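Local coordinates for protein UDP-glucose:anthocyanidin 3-O-glucosyltransferase (Clitoria ternatea, PDB 4REL) that belongs to the plant glycosyltransferases of the GT-B fold, in which two Rossmann-like domains face each other across a cleft, at residues P20-V25 with P242-P247; S256-K261 with S329-H334; G356-C361 with N400-Q405. All coordinates share one frame; numbering follows the deposited sequence.

Contact 1: P20-V25 with P242-P247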
loop_
_atom_site.group_PDB
_atom_site.type_symbol
_atom_site.label_atom_id
_atom_site.label_comp_id
_atom_site.label_asym_id
_atom_site.label_seq_id
_atom_site.Cartn_x
_atom_site.Cartn_y
_atom_site.Cartn_z
ATOM N N PRO A 20 6.107 4.899 1.907
ATOM C CA PRO A 20 6.641 4.590 0.571
ATOM C C PRO A 20 7.151 5.815 -0.192
ATOM O O PRO A 20 8.131 5.699 -0.942
ATOM C CB PRO A 20 5.436 3.991 -0.172
ATOM C CG PRO A 20 4.515 3.514 0.901
ATOM C CD PRO A 20 4.710 4.437 2.063
ATOM N N LEU A 21 6.523 6.973 -0.009
ATOM C CA LEU A 21 6.985 8.151 -0.736
ATOM C C LEU A 21 8.260 8.705 -0.102
ATOM O O LEU A 21 9.165 9.146 -0.812
ATOM C CB LEU A 21 5.888 9.214 -0.830
ATOM C CG LEU A 21 6.236 10.409 -1.724
ATOM C CD1 LEU A 21 6.686 9.949 -3.103
ATOM C CD2 LEU A 21 5.021 11.315 -1.823
ATOM N N LEU A 22 8.343 8.693 1.230
ATOM C CA LEU A 22 9.591 9.123 1.872
ATOM C C LEU A 22 10.718 8.202 1.457
ATOM O O LEU A 22 11.845 8.648 1.224
ATOM C CB LEU A 22 9.474 9.131 3.398
ATOM C CG LEU A 22 10.772 9.462 4.134
ATOM C CD1 LEU A 22 11.250 10.830 3.729
ATOM C CD2 LEU A 22 10.517 9.405 5.639
ATOM N N ASN A 23 10.408 6.916 1.356
ATOM C CA ASN A 23 11.383 5.921 0.924
ATOM C C ASN A 23 11.961 6.299 -0.436
ATOM O O ASN A 23 13.177 6.306 -0.632
ATOM C CB ASN A 23 10.706 4.557 0.849
ATOM C CG ASN A 23 11.688 3.419 0.699
ATOM O OD1 ASN A 23 12.770 3.418 1.302
ATOM N ND2 ASN A 23 11.308 2.422 -0.098
ATOM N N LEU A 24 11.086 6.626 -1.378
ATOM C CA LEU A 24 11.543 7.015 -2.713
ATOM C C LEU A 24 12.368 8.301 -2.681
ATOM O O LEU A 24 13.436 8.390 -3.300
ATOM C CB LEU A 24 10.352 7.175 -3.659
ATOM C CG LEU A 24 10.697 7.701 -5.061
ATOM C CD1 LEU A 24 11.554 6.704 -5.829
ATOM C CD2 LEU A 24 9.413 8.005 -5.839
ATOM N N VAL A 25 11.882 9.302 -1.956
ATOM C CA VAL A 25 12.605 10.576 -1.860
ATOM C C VAL A 25 13.980 10.399 -1.210
ATOM O O VAL A 25 14.964 11.021 -1.633
ATOM C CB VAL A 25 11.762 11.634 -1.100
ATOM C CG1 VAL A 25 12.595 12.879 -0.790
ATOM C CG2 VAL A 25 10.531 12.012 -1.925
ATOM N N PRO A 242 17.994 1.863 3.763
ATOM C CA PRO A 242 18.378 1.831 5.181
ATOM C C PRO A 242 17.958 3.066 5.985
ATOM O O PRO A 242 17.652 2.924 7.172
ATOM C CB PRO A 242 19.911 1.701 5.136
ATOM C CG PRO A 242 20.303 1.982 3.710
ATOM C CD PRO A 242 19.133 1.568 2.880
ATOM N N GLN A 243 17.923 4.242 5.355
ATOM C CA GLN A 243 17.582 5.473 6.074
ATOM C C GLN A 243 16.096 5.558 6.433
ATOM O O GLN A 243 15.702 6.349 7.293
ATOM C CB GLN A 243 18.025 6.716 5.292
ATOM C CG GLN A 243 18.013 8.005 6.116
ATOM C CD GLN A 243 19.045 9.023 5.656
ATOM O OE1 GLN A 243 19.347 9.127 4.467
ATOM N NE2 GLN A 243 19.597 9.777 6.602
ATOM N N LEU A 244 15.270 4.746 5.781
ATOM C CA LEU A 244 13.845 4.737 6.109
ATOM C C LEU A 244 13.625 4.074 7.467
ATOM O O LEU A 244 12.772 4.492 8.251
ATOM C CB LEU A 244 13.042 3.995 5.038
ATOM C CG LEU A 244 11.518 4.034 5.195
ATOM C CD1 LEU A 244 10.988 5.449 5.028
ATOM C CD2 LEU A 244 10.855 3.092 4.198
ATOM N N LEU A 245 14.415 3.042 7.738
ATOM C CA LEU A 245 14.219 2.218 8.923
ATOM C C LEU A 245 14.604 2.921 10.221
ATOM O O LEU A 245 15.640 3.587 10.307
ATOM C CB LEU A 245 14.977 0.894 8.782
ATOM C CG LEU A 245 14.498 0.012 7.624
ATOM C CD1 LEU A 245 15.444 0.106 6.448
ATOM C CD2 LEU A 245 14.335 -1.435 8.051
ATOM N N LEU A 246 13.746 2.771 11.226
ATOM C CA LEU A 246 14.045 3.235 12.571
ATOM C C LEU A 246 14.146 2.024 13.491
ATOM O O LEU A 246 13.130 1.390 13.787
ATOM C CB LEU A 246 12.953 4.191 13.065
ATOM C CG LEU A 246 12.776 5.477 12.248
ATOM C CD1 LEU A 246 11.579 6.296 12.723
ATOM C CD2 LEU A 246 14.048 6.322 12.272
ATOM N N PRO A 247 15.379 1.683 13.915
ATOM C CA PRO A 247 15.666 0.609 14.873
ATOM C C PRO A 247 14.664 0.612 16.020
ATOM O O PRO A 247 14.409 1.662 16.611
ATOM C CB PRO A 247 17.056 0.978 15.380
ATOM C CG PRO A 247 17.709 1.582 14.184
ATOM C CD PRO A 247 16.619 2.315 13.427
#
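Asn23 and Leu244 bring the two backbones to their closest approach, with CA atoms 5.9 Å apart, where a regular helix meets an irregular turn. Residues 20-25 belong to helix 18-31, the first helix after strand 6-10 in the Rossmann-like N-terminal domain of this GT-B enzyme. Residues 242-247 start the connection to the second domain: Pro242 to Leu244 have helical torsions and end in a turn closed by Leu245 N to Pro242 O, after which the chain runs on extended. No hydrogen bond joins the two segments, and Leu244 is the residue that bridges them.

Both methyls of Leu244 are used. CD1 meets CD2 of Leu22 at 4.0 Å, an ordinary van der Waals contact; Leu22 also leans on Leu49, Phe50 and Arg53, so a branched hydrocarbon suits the corner between helices 18-31 and 43-50. CD2 lies over the flat of the Asn23 amide, the two side chains running roughly at right angles.

Asn23 is apt here because one short, flat group both accepts and donates. With CG anti to the backbone N (chi1 -168°), the amide extends from the helix toward the chain just before Pro242, where OD1 takes a hydrogen bond from Cys241 N and ND2 gives one to Leu239 O. These two bonds fix the rotation of the amide and satisfy a buried polar group. Leu244 CD2 rests over the CG-OD1 side of the amide, 3.6 Å from Asn23 CG and 3.5 Å from Asn23 OD1, and farther from ND2.

Contact 2: S256-K261 with S329-H334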
loop_
_atom_site.group_PDB
_atom_site.type_symbol
_atom_site.label_atom_id
_atom_site.label_comp_id
_atom_site.label_asym_id
_atom_site.label_seq_id
_atom_site.Cartn_x
_atom_site.Cartn_y
_atom_site.Cartn_z
ATOM N N SER A 256 12.127 -13.742 19.099
ATOM C CA SER A 256 12.647 -14.769 19.985
ATOM C C SER A 256 11.603 -15.877 20.104
ATOM O O SER A 256 11.930 -17.066 20.065
ATOM C CB SER A 256 12.971 -14.177 21.359
ATOM O OG SER A 256 13.548 -15.150 22.208
ATOM N N TRP A 257 10.347 -15.467 20.234
ATOM C CA TRP A 257 9.239 -16.409 20.290
ATOM C C TRP A 257 9.187 -17.238 19.005
ATOM O O TRP A 257 9.045 -18.463 19.046
ATOM C CB TRP A 257 7.924 -15.659 20.500
ATOM C CG TRP A 257 6.748 -16.559 20.780
ATOM C CD1 TRP A 257 6.362 -17.043 21.996
ATOM C CD2 TRP A 257 5.802 -17.063 19.828
ATOM N NE1 TRP A 257 5.242 -17.827 21.861
ATOM C CE2 TRP A 257 4.875 -17.853 20.540
ATOM C CE3 TRP A 257 5.649 -16.927 18.445
ATOM C CZ2 TRP A 257 3.805 -18.499 19.913
ATOM C CZ3 TRP A 257 4.588 -17.571 17.823
ATOM C CH2 TRP A 257 3.684 -18.347 18.557
ATOM N N LEU A 258 9.322 -16.567 17.863
ATOM C CA LEU A 258 9.314 -17.259 16.574
ATOM C C LEU A 258 10.512 -18.212 16.434
ATOM O O LEU A 258 10.398 -19.264 15.805
ATOM C CB LEU A 258 9.249 -16.253 15.409
ATOM C CG LEU A 258 7.950 -15.445 15.272
ATOM C CD1 LEU A 258 8.079 -14.276 14.305
ATOM C CD2 LEU A 258 6.767 -16.344 14.842
ATOM N N ASP A 259 11.650 -17.862 17.039
ATOM C CA ASP A 259 12.831 -18.732 16.987
ATOM C C ASP A 259 12.554 -20.117 17.576
ATOM O O ASP A 259 13.194 -21.104 17.202
ATOM C CB ASP A 259 14.013 -18.105 17.740
ATOM C CG ASP A 259 14.594 -16.905 17.030
ATOM O OD1 ASP A 259 14.594 -16.887 15.776
ATOM O OD2 ASP A 259 15.064 -15.981 17.733
ATOM N N SER A 260 11.597 -20.179 18.496
ATOM C CA SER A 260 11.293 -21.414 19.208
ATOM C C SER A 260 10.299 -22.262 18.432
ATOM O O SER A 260 9.950 -23.362 18.857
ATOM C CB SER A 260 10.739 -21.110 20.603
ATOM O OG SER A 260 9.482 -20.457 20.537
ATOM N N LYS A 261 9.851 -21.750 17.288
ATOM C CA LYS A 261 8.851 -22.448 16.479
ATOM C C LYS A 261 9.468 -23.111 15.245
ATOM O O LYS A 261 10.554 -22.733 14.811
ATOM C CB LYS A 261 7.750 -21.470 16.053
ATOM C CG LYS A 261 7.060 -20.794 17.222
ATOM C CD LYS A 261 6.363 -21.818 18.096
ATOM C CE LYS A 261 5.839 -21.176 19.368
ATOM N NZ LYS A 261 5.235 -22.184 20.281
ATOM N N SER A 329 8.096 -6.327 9.237
ATOM C CA SER A 329 9.139 -6.650 8.266
ATOM C C SER A 329 9.942 -7.846 8.738
ATOM O O SER A 329 10.206 -8.777 7.974
ATOM C CB SER A 329 10.094 -5.459 8.085
ATOM O OG SER A 329 9.415 -4.334 7.562
ATOM N N HIS A 330 10.327 -7.810 10.011
ATOM C CA HIS A 330 11.117 -8.885 10.590
ATOM C C HIS A 330 10.275 -10.128 10.802
ATOM O O HIS A 330 10.769 -11.250 10.644
ATOM C CB HIS A 330 11.736 -8.442 11.913
ATOM C CG HIS A 330 12.912 -7.530 11.748
ATOM N ND1 HIS A 330 12.778 -6.183 11.488
ATOM C CD2 HIS A 330 14.242 -7.776 11.800
ATOM C CE1 HIS A 330 13.979 -5.636 11.389
ATOM N NE2 HIS A 330 14.882 -6.580 11.575
ATOM N N VAL A 331 9.009 -9.942 11.172
ATOM C CA VAL A 331 8.123 -11.095 11.361
ATOM C C VAL A 331 7.890 -11.819 10.044
ATOM O O VAL A 331 8.016 -13.041 9.969
ATOM C CB VAL A 331 6.783 -10.711 12.016
ATOM C CG1 VAL A 331 5.788 -11.888 11.968
ATOM C CG2 VAL A 331 7.012 -10.261 13.462
ATOM N N LEU A 332 7.586 -11.066 8.991
ATOM C CA LEU A 332 7.330 -11.680 7.690
ATOM C C LEU A 332 8.590 -12.300 7.080
ATOM O O LEU A 332 8.506 -13.209 6.253
ATOM C CB LEU A 332 6.652 -10.692 6.731
ATOM C CG LEU A 332 5.146 -10.490 6.978
ATOM C CD1 LEU A 332 4.588 -9.367 6.113
ATOM C CD2 LEU A 332 4.384 -11.800 6.723
ATOM N N SER A 333 9.759 -11.847 7.514
ATOM C CA SER A 333 11.001 -12.446 7.034
ATOM C C SER A 333 11.484 -13.598 7.909
ATOM O O SER A 333 12.541 -14.176 7.644
ATOM C CB SER A 333 12.105 -11.391 6.886
ATOM O OG SER A 333 12.397 -10.779 8.124
ATOM N N HIS A 334 10.716 -13.951 8.938
ATOM C CA HIS A 334 11.111 -15.058 9.813
ATOM C C HIS A 334 10.648 -16.389 9.244
ATOM O O HIS A 334 9.478 -16.556 8.876
ATOM C CB HIS A 334 10.574 -14.884 11.242
ATOM C CG HIS A 334 11.250 -15.772 12.244
ATOM N ND1 HIS A 334 11.088 -17.141 12.256
ATOM C CD2 HIS A 334 12.106 -15.484 13.256
ATOM C CE1 HIS A 334 11.810 -17.659 13.237
ATOM N NE2 HIS A 334 12.436 -16.674 13.859
#
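His334 and Leu258 share most of this contact, the imidazole lying flat against the leucine where helix 254-259 meets the turn after helix 328-332. Leu258 CB sits 3.5 Å from the centroid of the His334 ring and only 6° off its normal, a CH-pi contact over the centre of the face. Farther out, with CG anti to its own carbonyl carbon (chi1 -67°), Leu258 carries CD1 to within 4.1 Å of Val331 CG1; branched aliphatics fit this buried side, next to strand 266-270 of the C-terminal Rossmann-like domain. The segment 329-334 belongs to the PSPG box, the signature of plant glycosyltransferases of this family.

The hydrogen bonds lie at the ring's nitrogens. His334 NE2 donates to Asp259 OD1 at 2.9 Å in a fairly straight bond (164°) that lies close to the ring plane, although it meets the carboxylate from above its plane. At the other nitrogen, ND1 accepts a hydrogen bond from the backbone N-H of Ser336.

A ring held at both nitrogens cannot easily flip. With NE2 as donor and ND1 facing an N-H, the neutral NE2-H form is probably favoured, and the carboxylate would polarise it further.

Contact 3: G356-C361 with N400-Q405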
loop_
_atom_site.group_PDB
_atom_site.type_symbol
_atom_site.label_atom_id
_atom_site.label_comp_id
_atom_site.label_asym_id
_atom_site.label_seq_id
_atom_site.Cartn_x
_atom_site.Cartn_y
_atom_site.Cartn_z
ATOM N N GLY A 356 8.293 -14.728 0.593
ATOM C CA GLY A 356 7.807 -16.069 0.296
ATOM C C GLY A 356 6.734 -16.576 1.254
ATOM O O GLY A 356 6.594 -17.779 1.461
ATOM N N VAL A 357 5.963 -15.669 1.839
ATOM C CA VAL A 357 4.920 -16.098 2.766
ATOM C C VAL A 357 3.568 -16.098 2.065
ATOM O O VAL A 357 3.119 -15.055 1.578
ATOM C CB VAL A 357 4.859 -15.206 4.011
ATOM C CG1 VAL A 357 3.716 -15.665 4.927
ATOM C CG2 VAL A 357 6.178 -15.264 4.747
ATOM N N PRO A 358 2.913 -17.268 2.007
ATOM C CA PRO A 358 1.605 -17.370 1.352
ATOM C C PRO A 358 0.530 -16.693 2.199
ATOM O O PRO A 358 0.743 -16.485 3.396
ATOM C CB PRO A 358 1.373 -18.881 1.269
ATOM C CG PRO A 358 2.169 -19.442 2.395
ATOM C CD PRO A 358 3.394 -18.573 2.496
ATOM N N MET A 359 -0.598 -16.328 1.595
ATOM C CA MET A 359 -1.574 -15.501 2.306
ATOM C C MET A 359 -2.980 -16.080 2.366
ATOM O O MET A 359 -3.392 -16.816 1.484
ATOM C CB MET A 359 -1.627 -14.109 1.673
ATOM C CG MET A 359 -0.429 -13.243 2.026
ATOM S SD MET A 359 -0.251 -11.796 0.972
ATOM C CE MET A 359 0.484 -12.536 -0.492
ATOM N N ILE A 360 -3.698 -15.740 3.436
ATOM C CA ILE A 360 -5.143 -15.935 3.516
ATOM C C ILE A 360 -5.717 -14.537 3.582
ATOM O O ILE A 360 -5.331 -13.745 4.449
ATOM C CB ILE A 360 -5.551 -16.694 4.786
ATOM C CG1 ILE A 360 -5.026 -18.127 4.743
ATOM C CG2 ILE A 360 -7.082 -16.694 4.951
ATOM C CD1 ILE A 360 -5.084 -18.845 6.086
ATOM N N CYS A 361 -6.627 -14.228 2.662
ATOM C CA CYS A 361 -7.014 -12.846 2.393
ATOM C C CYS A 361 -8.453 -12.567 2.778
ATOM O O CYS A 361 -9.349 -13.331 2.439
ATOM C CB CYS A 361 -6.880 -12.551 0.899
ATOM S SG CYS A 361 -5.219 -12.824 0.225
ATOM N N ASN A 400 -5.666 -24.661 7.583
ATOM C CA ASN A 400 -5.166 -26.011 7.336
ATOM C C ASN A 400 -4.631 -26.197 5.926
ATOM O O ASN A 400 -3.590 -26.829 5.726
ATOM C CB ASN A 400 -6.242 -27.055 7.637
ATOM C CG ASN A 400 -6.299 -27.417 9.104
ATOM O OD1 ASN A 400 -5.549 -28.274 9.575
ATOM N ND2 ASN A 400 -7.193 -26.769 9.836
ATOM N N LEU A 401 -5.354 -25.645 4.958
ATOM C CA LEU A 401 -4.975 -25.747 3.555
ATOM C C LEU A 401 -3.556 -25.248 3.335
ATOM O O LEU A 401 -2.719 -25.970 2.790
ATOM C CB LEU A 401 -5.948 -24.957 2.680
ATOM C CG LEU A 401 -5.560 -24.850 1.204
ATOM C CD1 LEU A 401 -5.566 -26.234 0.579
ATOM C CD2 LEU A 401 -6.515 -23.933 0.469
ATOM N N ILE A 402 -3.283 -24.024 3.786
ATOM C CA ILE A 402 -1.981 -23.401 3.552
ATOM C C ILE A 402 -0.873 -23.961 4.453
ATOM O O ILE A 402 0.234 -24.227 3.986
ATOM C CB ILE A 402 -2.054 -21.876 3.743
ATOM C CG1 ILE A 402 -3.119 -21.255 2.821
ATOM C CG2 ILE A 402 -0.683 -21.232 3.534
ATOM C CD1 ILE A 402 -2.879 -21.469 1.337
ATOM N N LEU A 403 -1.152 -24.139 5.739
ATOM C CA LEU A 403 -0.088 -24.532 6.670
ATOM C C LEU A 403 0.343 -25.998 6.596
ATOM O O LEU A 403 1.531 -26.288 6.720
ATOM C CB LEU A 403 -0.458 -24.192 8.113
ATOM C CG LEU A 403 -0.357 -22.712 8.461
ATOM C CD1 LEU A 403 -0.936 -22.470 9.861
ATOM C CD2 LEU A 403 1.101 -22.268 8.392
ATOM N N VAL A 404 -0.606 -26.918 6.421
ATOM C CA VAL A 404 -0.286 -28.340 6.596
ATOM C C VAL A 404 -0.717 -29.304 5.480
ATOM O O VAL A 404 -0.065 -30.321 5.274
ATOM C CB VAL A 404 -0.801 -28.904 7.966
ATOM C CG1 VAL A 404 -0.146 -28.191 9.133
ATOM C CG2 VAL A 404 -2.312 -28.817 8.059
ATOM N N GLN A 405 -1.802 -29.001 4.771
ATOM C CA GLN A 405 -2.352 -29.968 3.815
ATOM C C GLN A 405 -1.598 -30.041 2.484
ATOM O O GLN A 405 -1.096 -29.026 1.981
ATOM C CB GLN A 405 -3.841 -29.717 3.591
ATOM C CG GLN A 405 -4.656 -29.845 4.874
ATOM C CD GLN A 405 -6.133 -29.561 4.677
ATOM O OE1 GLN A 405 -6.543 -29.002 3.662
ATOM N NE2 GLN A 405 -6.940 -29.942 5.662
#
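Pro358 supplies the one ring in this contact, a puckered pyrrolidine rather than a truly flat group, and Ile402 approaches it obliquely from beyond its CB-CG side. There CG2 of Ile402 lies 3.6 Å from Pro358 CG and 3.9 Å from Pro358 CB, while Ile411 and Ala415 of helix 409-425 also touch the proline. A proline fits well, being compact and wholly apolar, just before strand 359-361 begins.

The second branch of Ile402 serves the strand itself. With CG1 anti to its own carbonyl carbon (chi1 -57°) and CG2 anti to the backbone N, the two branches diverge, and CG1 comes 4.1 Å from CG1 of Ile360. Beta-branching thus gives one residue two separate arms.

This is the alpha/beta layering of the C-terminal Rossmann-like domain. Strand 359-361 runs parallel between strands 337-342 and 382-384; Met359 and Cys361 pack against helix 368-378, whereas Ile360 reaches Ile402 of helix 392-403 with its CG1 branch. Val339, on the neighbouring strand, touches both isoleucines.

Helix 392-403 ends just past Ile402. Asn400 O accepts from both Val404 N and Gln405 N, and Arg412 NH1 binds the carbonyl oxygens of Ile402 and Gln405.

From the N terminus, the chain closes contact 1 after 216 intervening residues, which include six of the seven strands of the N-terminal sheet; it ties the first helix of that domain to the start of the connection between domains. Contacts 2 and 3 follow in series, none enclosing or crossing another, and both belong to the C-terminal domain. Contact 2 spans strands 266-270, 296-299 and 320-323, and contact 3 spans strand 382-384. These two meet: Leu332 O of one lies 3.5 Å from Val357 CG2 of the other. Contact 1 touches neither, although its nearest atoms come within about 5 Å of contact 2; the centres lie about 22 Å apart, and 30 Å for contact 3.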